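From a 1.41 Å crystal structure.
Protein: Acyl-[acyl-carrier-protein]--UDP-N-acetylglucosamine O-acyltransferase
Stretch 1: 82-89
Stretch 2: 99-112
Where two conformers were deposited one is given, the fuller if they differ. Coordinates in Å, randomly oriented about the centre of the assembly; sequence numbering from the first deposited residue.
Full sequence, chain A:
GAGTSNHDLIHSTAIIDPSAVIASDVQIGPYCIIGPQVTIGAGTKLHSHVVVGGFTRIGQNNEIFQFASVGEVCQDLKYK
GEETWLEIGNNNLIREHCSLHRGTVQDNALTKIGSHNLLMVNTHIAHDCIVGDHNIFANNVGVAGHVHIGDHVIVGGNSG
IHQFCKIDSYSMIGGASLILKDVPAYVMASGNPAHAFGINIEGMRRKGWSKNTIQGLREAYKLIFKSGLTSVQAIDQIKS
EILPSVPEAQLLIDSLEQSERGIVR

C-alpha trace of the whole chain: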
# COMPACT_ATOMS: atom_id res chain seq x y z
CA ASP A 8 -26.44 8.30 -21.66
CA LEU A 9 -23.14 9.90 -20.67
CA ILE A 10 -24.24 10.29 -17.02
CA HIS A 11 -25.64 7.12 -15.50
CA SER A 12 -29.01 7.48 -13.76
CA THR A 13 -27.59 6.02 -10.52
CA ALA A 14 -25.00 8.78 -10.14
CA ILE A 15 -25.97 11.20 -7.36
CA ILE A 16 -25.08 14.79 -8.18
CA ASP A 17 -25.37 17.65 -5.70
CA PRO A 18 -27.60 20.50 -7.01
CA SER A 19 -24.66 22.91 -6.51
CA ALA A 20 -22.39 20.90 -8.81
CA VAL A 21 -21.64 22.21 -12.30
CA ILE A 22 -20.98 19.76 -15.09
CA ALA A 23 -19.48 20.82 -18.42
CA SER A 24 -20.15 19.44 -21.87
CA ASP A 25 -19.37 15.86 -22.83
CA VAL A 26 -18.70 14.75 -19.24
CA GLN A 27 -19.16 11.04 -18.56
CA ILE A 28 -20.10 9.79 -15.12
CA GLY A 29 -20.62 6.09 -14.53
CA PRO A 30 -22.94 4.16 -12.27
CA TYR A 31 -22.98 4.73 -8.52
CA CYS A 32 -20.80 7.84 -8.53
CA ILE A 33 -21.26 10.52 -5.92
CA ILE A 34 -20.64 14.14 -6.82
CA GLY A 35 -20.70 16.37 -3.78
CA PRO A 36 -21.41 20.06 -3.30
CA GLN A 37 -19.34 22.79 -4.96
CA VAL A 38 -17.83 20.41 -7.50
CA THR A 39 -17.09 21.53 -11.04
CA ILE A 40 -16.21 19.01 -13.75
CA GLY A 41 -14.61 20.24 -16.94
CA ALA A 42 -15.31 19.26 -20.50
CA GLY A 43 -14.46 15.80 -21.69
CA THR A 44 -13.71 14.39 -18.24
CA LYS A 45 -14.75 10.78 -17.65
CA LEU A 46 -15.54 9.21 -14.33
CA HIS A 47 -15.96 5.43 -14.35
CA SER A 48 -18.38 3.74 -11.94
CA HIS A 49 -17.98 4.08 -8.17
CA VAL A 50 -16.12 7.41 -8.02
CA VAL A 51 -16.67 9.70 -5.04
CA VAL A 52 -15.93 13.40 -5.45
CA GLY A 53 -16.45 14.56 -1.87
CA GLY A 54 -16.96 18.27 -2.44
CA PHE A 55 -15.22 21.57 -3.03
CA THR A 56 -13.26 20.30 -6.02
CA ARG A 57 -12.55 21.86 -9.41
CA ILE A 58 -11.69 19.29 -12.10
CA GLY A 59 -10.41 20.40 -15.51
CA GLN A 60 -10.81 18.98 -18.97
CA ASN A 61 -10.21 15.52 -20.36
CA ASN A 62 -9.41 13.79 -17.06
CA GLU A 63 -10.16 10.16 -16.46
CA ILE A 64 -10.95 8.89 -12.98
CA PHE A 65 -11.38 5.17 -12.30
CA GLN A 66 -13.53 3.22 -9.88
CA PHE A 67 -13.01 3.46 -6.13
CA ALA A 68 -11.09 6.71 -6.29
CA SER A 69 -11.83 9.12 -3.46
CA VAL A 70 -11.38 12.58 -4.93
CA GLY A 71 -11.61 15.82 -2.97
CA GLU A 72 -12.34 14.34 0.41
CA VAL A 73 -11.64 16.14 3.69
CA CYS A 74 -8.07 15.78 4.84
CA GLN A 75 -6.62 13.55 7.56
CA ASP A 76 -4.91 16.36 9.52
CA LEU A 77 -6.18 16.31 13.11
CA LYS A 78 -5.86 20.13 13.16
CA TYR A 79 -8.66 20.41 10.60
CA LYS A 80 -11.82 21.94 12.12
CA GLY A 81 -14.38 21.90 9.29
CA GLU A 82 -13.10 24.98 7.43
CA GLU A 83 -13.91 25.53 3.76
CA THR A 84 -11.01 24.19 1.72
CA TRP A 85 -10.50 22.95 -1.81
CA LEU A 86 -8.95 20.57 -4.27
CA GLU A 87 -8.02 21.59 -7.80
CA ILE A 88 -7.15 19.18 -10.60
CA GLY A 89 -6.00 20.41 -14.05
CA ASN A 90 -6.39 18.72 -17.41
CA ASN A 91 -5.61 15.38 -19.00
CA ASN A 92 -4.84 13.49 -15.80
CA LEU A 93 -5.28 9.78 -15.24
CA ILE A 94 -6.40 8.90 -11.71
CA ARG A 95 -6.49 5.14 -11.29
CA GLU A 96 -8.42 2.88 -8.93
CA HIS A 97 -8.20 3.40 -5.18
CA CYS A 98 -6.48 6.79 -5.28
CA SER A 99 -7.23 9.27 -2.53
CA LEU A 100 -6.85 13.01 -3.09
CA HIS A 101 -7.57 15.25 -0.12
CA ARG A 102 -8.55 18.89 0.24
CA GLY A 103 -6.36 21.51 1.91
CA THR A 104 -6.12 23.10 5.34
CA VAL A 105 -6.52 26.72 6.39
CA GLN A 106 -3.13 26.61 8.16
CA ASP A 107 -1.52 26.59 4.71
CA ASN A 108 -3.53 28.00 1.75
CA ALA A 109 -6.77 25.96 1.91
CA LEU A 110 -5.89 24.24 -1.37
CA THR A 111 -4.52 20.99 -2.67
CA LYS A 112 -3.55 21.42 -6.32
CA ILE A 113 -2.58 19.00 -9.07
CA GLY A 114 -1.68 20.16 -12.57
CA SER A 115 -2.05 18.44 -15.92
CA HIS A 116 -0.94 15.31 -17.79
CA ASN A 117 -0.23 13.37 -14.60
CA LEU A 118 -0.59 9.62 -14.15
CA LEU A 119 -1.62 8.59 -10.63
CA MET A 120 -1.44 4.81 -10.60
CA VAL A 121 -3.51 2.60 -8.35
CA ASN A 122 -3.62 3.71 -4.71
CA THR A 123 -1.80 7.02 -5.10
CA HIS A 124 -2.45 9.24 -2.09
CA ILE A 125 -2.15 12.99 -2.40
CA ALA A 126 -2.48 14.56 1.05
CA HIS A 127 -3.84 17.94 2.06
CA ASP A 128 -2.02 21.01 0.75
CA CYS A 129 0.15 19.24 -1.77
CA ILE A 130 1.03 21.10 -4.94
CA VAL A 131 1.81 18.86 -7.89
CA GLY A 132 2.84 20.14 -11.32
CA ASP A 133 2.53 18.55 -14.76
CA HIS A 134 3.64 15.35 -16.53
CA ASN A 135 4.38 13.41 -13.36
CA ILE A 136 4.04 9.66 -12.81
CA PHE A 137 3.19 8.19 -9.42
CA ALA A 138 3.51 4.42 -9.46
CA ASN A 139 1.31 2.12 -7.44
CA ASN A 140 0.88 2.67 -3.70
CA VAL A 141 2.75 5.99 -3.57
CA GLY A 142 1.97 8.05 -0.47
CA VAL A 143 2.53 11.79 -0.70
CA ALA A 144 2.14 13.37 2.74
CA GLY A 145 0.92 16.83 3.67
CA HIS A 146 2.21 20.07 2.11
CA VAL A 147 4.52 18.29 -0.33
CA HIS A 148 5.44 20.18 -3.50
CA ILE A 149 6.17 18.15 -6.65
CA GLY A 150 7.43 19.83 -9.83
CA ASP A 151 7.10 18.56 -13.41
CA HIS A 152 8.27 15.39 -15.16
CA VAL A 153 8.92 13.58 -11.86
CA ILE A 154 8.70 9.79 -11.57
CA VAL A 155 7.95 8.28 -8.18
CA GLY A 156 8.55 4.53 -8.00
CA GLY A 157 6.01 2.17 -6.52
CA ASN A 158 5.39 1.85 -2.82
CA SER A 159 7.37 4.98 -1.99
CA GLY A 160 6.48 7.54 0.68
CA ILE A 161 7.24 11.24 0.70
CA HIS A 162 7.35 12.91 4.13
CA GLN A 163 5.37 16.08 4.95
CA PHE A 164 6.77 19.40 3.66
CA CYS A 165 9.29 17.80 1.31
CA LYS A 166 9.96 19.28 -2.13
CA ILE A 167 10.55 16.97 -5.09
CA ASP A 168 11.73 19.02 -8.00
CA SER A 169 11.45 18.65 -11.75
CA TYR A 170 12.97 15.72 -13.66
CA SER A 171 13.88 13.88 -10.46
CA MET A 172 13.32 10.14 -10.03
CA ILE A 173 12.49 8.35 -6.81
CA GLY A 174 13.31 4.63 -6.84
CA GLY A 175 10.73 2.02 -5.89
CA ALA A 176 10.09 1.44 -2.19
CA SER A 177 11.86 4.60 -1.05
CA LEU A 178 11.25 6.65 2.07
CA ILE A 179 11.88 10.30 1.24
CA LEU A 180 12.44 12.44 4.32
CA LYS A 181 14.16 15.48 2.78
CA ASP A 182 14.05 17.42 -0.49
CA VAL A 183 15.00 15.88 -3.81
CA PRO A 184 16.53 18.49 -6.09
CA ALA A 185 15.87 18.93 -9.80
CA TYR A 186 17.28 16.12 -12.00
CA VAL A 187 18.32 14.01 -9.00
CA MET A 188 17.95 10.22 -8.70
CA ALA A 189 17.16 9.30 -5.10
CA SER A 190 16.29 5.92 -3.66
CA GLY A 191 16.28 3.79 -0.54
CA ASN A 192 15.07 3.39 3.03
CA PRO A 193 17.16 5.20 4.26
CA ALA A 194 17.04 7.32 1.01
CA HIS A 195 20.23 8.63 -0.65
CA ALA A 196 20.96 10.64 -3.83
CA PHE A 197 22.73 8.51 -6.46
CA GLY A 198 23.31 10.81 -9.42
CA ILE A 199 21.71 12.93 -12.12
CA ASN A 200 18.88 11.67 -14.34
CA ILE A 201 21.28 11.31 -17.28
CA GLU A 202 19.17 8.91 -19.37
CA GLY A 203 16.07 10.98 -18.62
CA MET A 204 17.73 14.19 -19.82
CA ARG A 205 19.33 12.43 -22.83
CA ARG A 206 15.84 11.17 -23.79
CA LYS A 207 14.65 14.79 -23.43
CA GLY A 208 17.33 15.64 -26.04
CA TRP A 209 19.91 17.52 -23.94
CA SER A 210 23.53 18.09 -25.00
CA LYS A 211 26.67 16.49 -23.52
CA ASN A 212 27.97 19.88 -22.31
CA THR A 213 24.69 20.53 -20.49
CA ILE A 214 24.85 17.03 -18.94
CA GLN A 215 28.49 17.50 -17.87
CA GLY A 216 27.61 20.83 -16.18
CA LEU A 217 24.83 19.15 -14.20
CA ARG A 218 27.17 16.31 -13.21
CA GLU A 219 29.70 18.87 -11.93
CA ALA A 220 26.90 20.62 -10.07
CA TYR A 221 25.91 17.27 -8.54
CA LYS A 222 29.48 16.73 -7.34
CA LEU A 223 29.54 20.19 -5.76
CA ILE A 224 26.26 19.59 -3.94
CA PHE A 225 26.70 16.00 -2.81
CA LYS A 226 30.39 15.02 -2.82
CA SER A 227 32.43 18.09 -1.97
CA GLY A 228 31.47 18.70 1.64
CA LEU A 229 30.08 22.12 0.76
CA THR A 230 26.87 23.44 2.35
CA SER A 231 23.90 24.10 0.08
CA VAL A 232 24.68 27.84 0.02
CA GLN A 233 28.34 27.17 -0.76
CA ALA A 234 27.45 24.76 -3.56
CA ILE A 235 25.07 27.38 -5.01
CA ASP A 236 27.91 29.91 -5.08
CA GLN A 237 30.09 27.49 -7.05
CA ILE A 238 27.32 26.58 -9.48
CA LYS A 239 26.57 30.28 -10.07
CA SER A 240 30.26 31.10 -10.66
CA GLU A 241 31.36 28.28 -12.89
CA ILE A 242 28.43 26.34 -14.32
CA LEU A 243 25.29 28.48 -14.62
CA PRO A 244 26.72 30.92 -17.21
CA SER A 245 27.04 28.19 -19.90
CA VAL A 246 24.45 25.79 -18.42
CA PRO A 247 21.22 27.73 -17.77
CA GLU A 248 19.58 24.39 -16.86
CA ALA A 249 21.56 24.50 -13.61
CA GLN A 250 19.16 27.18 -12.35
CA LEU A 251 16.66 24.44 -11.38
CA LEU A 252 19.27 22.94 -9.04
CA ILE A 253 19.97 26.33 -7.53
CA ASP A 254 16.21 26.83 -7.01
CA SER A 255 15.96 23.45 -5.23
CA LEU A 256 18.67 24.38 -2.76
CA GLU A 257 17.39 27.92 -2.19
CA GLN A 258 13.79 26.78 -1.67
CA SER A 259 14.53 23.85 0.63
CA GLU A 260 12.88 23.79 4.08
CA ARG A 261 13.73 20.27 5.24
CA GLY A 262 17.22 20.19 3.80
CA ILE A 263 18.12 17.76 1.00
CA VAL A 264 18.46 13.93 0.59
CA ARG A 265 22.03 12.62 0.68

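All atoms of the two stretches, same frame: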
# COMPACT_ATOMS: atom_id res chain seq x y z
N GLU A 82 -13.22 23.79 8.27
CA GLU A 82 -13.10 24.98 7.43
C GLU A 82 -13.30 24.68 5.95
O GLU A 82 -13.07 23.55 5.49
CB GLU A 82 -11.74 25.64 7.63
CG GLU A 82 -11.44 26.09 9.06
CD GLU A 82 -10.70 25.03 9.90
OE1 GLU A 82 -10.57 23.86 9.48
OE2 GLU A 82 -10.24 25.38 11.00
N GLU A 83 -13.73 25.68 5.20
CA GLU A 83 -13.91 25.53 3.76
C GLU A 83 -12.56 25.48 3.08
O GLU A 83 -11.80 26.45 3.09
CB GLU A 83 -14.73 26.69 3.19
CG GLU A 83 -15.03 26.53 1.71
CD GLU A 83 -15.90 27.63 1.17
OE1 GLU A 83 -15.37 28.50 0.46
OE2 GLU A 83 -17.11 27.62 1.48
N THR A 84 -12.25 24.33 2.48
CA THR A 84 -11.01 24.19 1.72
C THR A 84 -11.27 23.36 0.48
O THR A 84 -12.32 22.74 0.35
CB THR A 84 -9.87 23.55 2.53
OG1 THR A 84 -10.22 22.19 2.77
CG2 THR A 84 -9.66 24.24 3.90
N TRP A 85 -10.30 23.36 -0.42
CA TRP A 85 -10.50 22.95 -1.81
C TRP A 85 -9.46 21.98 -2.32
O TRP A 85 -8.34 21.87 -1.78
CB TRP A 85 -10.50 24.21 -2.70
CG TRP A 85 -11.68 25.08 -2.45
CD1 TRP A 85 -11.84 26.00 -1.45
CD2 TRP A 85 -12.90 25.08 -3.21
NE1 TRP A 85 -13.08 26.58 -1.54
CE2 TRP A 85 -13.75 26.05 -2.62
CE3 TRP A 85 -13.34 24.38 -4.34
CZ2 TRP A 85 -15.03 26.31 -3.11
CZ3 TRP A 85 -14.63 24.65 -4.83
CH2 TRP A 85 -15.45 25.61 -4.21
N LEU A 86 -9.84 21.30 -3.39
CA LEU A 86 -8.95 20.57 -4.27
C LEU A 86 -9.12 21.09 -5.69
O LEU A 86 -10.25 21.27 -6.14
CB LEU A 86 -9.25 19.05 -4.24
CG LEU A 86 -8.57 18.17 -5.30
CD1 LEU A 86 -7.06 18.16 -5.12
CD2 LEU A 86 -9.10 16.74 -5.22
N GLU A 87 -8.01 21.29 -6.38
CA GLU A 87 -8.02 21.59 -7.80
C GLU A 87 -7.23 20.56 -8.58
O GLU A 87 -6.13 20.18 -8.17
CB GLU A 87 -7.43 23.00 -8.04
CG GLU A 87 -8.37 24.12 -7.64
CD GLU A 87 -7.75 25.50 -7.72
OE1 GLU A 87 -6.54 25.62 -8.05
OE2 GLU A 87 -8.49 26.46 -7.42
N ILE A 88 -7.79 20.11 -9.69
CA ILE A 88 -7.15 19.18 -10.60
C ILE A 88 -7.19 19.83 -11.98
O ILE A 88 -8.25 20.34 -12.38
CB ILE A 88 -7.93 17.84 -10.61
CG1 ILE A 88 -7.74 17.12 -9.27
CG2 ILE A 88 -7.49 16.95 -11.76
CD1 ILE A 88 -8.75 15.99 -9.05
N GLY A 89 -6.07 19.81 -12.70
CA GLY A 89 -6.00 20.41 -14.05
C GLY A 89 -6.58 19.52 -15.12
O GLY A 89 -7.69 18.97 -14.96
N SER A 99 -6.57 8.39 -3.49
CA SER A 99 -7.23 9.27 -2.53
C SER A 99 -6.55 10.63 -2.62
O SER A 99 -5.32 10.71 -2.50
CB SER A 99 -7.22 8.71 -1.10
OG SER A 99 -5.92 8.31 -0.72
N LEU A 100 -7.34 11.65 -2.92
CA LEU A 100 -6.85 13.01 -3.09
C LEU A 100 -7.62 13.88 -2.11
O LEU A 100 -8.85 13.96 -2.17
CB LEU A 100 -7.04 13.52 -4.52
CG LEU A 100 -6.06 12.95 -5.54
CD1 LEU A 100 -6.60 11.64 -6.10
CD2 LEU A 100 -5.81 13.97 -6.66
N HIS A 101 -6.91 14.52 -1.20
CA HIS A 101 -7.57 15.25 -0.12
C HIS A 101 -7.45 16.76 -0.23
O HIS A 101 -6.48 17.26 -0.76
CB HIS A 101 -7.06 14.78 1.24
CG HIS A 101 -7.51 13.40 1.58
ND1 HIS A 101 -6.98 12.69 2.64
CD2 HIS A 101 -8.41 12.59 0.98
CE1 HIS A 101 -7.57 11.50 2.69
NE2 HIS A 101 -8.45 11.42 1.70
N ARG A 102 -8.47 17.44 0.28
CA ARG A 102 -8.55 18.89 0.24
C ARG A 102 -7.58 19.51 1.23
O ARG A 102 -6.99 18.82 2.07
CB ARG A 102 -9.99 19.34 0.49
CG ARG A 102 -10.97 18.71 -0.53
CD ARG A 102 -12.31 19.41 -0.57
NE ARG A 102 -12.97 19.56 0.73
CZ ARG A 102 -13.98 18.81 1.18
NH1 ARG A 102 -14.47 17.81 0.47
NH2 ARG A 102 -14.53 19.08 2.36
N GLY A 103 -7.38 20.83 1.10
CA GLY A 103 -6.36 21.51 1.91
C GLY A 103 -6.75 21.85 3.33
O GLY A 103 -7.78 21.44 3.83
N THR A 104 -5.87 22.62 3.98
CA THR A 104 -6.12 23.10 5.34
C THR A 104 -5.93 24.61 5.38
O THR A 104 -5.14 25.17 4.61
CB THR A 104 -5.19 22.46 6.39
OG1 THR A 104 -3.83 22.78 6.08
CG2 THR A 104 -5.37 20.93 6.42
N VAL A 105 -6.64 25.27 6.29
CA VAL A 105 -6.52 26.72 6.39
C VAL A 105 -5.17 27.19 6.91
O VAL A 105 -4.76 28.30 6.62
CB VAL A 105 -7.67 27.38 7.19
CG1 VAL A 105 -8.99 27.17 6.46
CG2 VAL A 105 -7.73 26.86 8.63
N GLN A 106 -4.48 26.31 7.64
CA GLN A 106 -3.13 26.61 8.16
C GLN A 106 -2.11 26.86 7.06
O GLN A 106 -1.07 27.49 7.29
CB GLN A 106 -2.64 25.51 9.09
CG GLN A 106 -3.33 25.46 10.46
CD GLN A 106 -4.71 24.81 10.44
OE1 GLN A 106 -5.15 24.26 9.43
NE2 GLN A 106 -5.40 24.86 11.57
N ASP A 107 -2.37 26.34 5.86
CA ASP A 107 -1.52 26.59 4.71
C ASP A 107 -2.22 27.59 3.77
O ASP A 107 -2.19 28.79 4.05
CB ASP A 107 -1.19 25.24 4.03
CG ASP A 107 -0.02 25.33 3.05
OD1 ASP A 107 0.26 26.41 2.50
OD2 ASP A 107 0.63 24.28 2.82
N ASN A 108 -2.86 27.12 2.71
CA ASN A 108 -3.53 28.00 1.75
C ASN A 108 -4.89 27.44 1.32
O ASN A 108 -5.44 27.83 0.29
CB ASN A 108 -2.62 28.21 0.52
CG ASN A 108 -3.12 29.32 -0.41
OD1 ASN A 108 -3.63 30.35 0.04
ND2 ASN A 108 -2.96 29.10 -1.71
N ALA A 109 -5.41 26.49 2.11
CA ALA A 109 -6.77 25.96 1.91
C ALA A 109 -6.94 25.29 0.54
O ALA A 109 -8.04 25.25 -0.01
CB ALA A 109 -7.82 27.07 2.14
N LEU A 110 -5.86 24.74 0.01
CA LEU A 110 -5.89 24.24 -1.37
C LEU A 110 -4.87 23.14 -1.61
O LEU A 110 -3.67 23.29 -1.37
CB LEU A 110 -5.64 25.39 -2.36
CG LEU A 110 -5.59 25.01 -3.85
CD1 LEU A 110 -6.94 24.54 -4.33
CD2 LEU A 110 -5.10 26.22 -4.67
N THR A 111 -5.36 22.00 -2.07
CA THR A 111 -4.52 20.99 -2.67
C THR A 111 -4.65 21.16 -4.16
O THR A 111 -5.78 21.35 -4.65
CB THR A 111 -5.04 19.61 -2.28
OG1 THR A 111 -5.10 19.52 -0.85
CG2 THR A 111 -4.15 18.51 -2.84
N LYS A 112 -3.53 21.13 -4.89
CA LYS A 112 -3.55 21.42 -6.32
C LYS A 112 -2.72 20.43 -7.09
O LYS A 112 -1.57 20.16 -6.72
CB LYS A 112 -3.06 22.86 -6.59
CG LYS A 112 -3.10 23.26 -8.04
CD LYS A 112 -2.93 24.76 -8.19
CE LYS A 112 -3.06 25.19 -9.64
NZ LYS A 112 -4.46 25.07 -10.17
O HOH W 1 -8.01 23.55 8.15
O HOH W 2 -8.08 24.24 12.04
O HOH W 3 -14.61 22.41 2.42
O HOH W 4 -12.05 20.53 3.50

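The two stretches are joined by a short parallel β-ladder, extended at its N-terminal end by a loop that closes over Thr 84 and Glu 82 through side-chain and water-mediated contacts. Strand 85-88 runs beside strand 110-112 with Trp 85, Leu 86 and Glu 87 paired to Leu 110, Thr 111 and Lys 112. Trp 85 N donates to Ala 109 O (3.0 Å), Thr 111 N to Trp 85 O (3.0 Å) and Glu 87 N to Thr 111 O (2.8 Å). Trp 85 O also accepts from Gly 103 N (3.2 Å), so a single carbonyl holds both the start of the loop and the strand that follows it. Gly 103 suits this site because a β-carbon there would clash with Leu 110 N.

Side chains alternate between the two faces along each strand, so that paired residues share a face. On one face, Leu 110 CD1 packs against Trp 85 CB (3.9 Å) and Glu 87 CD (3.6 Å), while Lys 112, t in its first three torsions and p in the last, brings NZ to Glu 87 OE1 (3.0 Å) in a salt bridge. The other face is buried: Leu 86 CD1 meets Thr 111 CG2 at 3.7 Å, and its CD2 meets Leu 100 CB at 3.9 Å. Thr 111 combines this methyl contact with a hydrogen bond from OG1 to His 101 O (2.6 Å), which satisfies its hydroxyl within the apolar surroundings.

Thr 84 is likewise two-sided. Its OG1 donates to Gly 103 O (2.8 Å) and accepts from a water that in turn accepts from Arg 102 NE, whereas CG2 lies 3.8 Å from Ala 109 CB and 3.9 Å from Val 105 CG1. Val 105 CG1 also covers Glu 82 CB (3.4 Å). Beyond this apolar contact, the Glu 82 carboxylate reaches the turn from Thr 104 to Asp 107 through two waters, one linking OE1 to Val 105 N and Gln 106 OE1, the other linking OE2 to Gln 106 NE2.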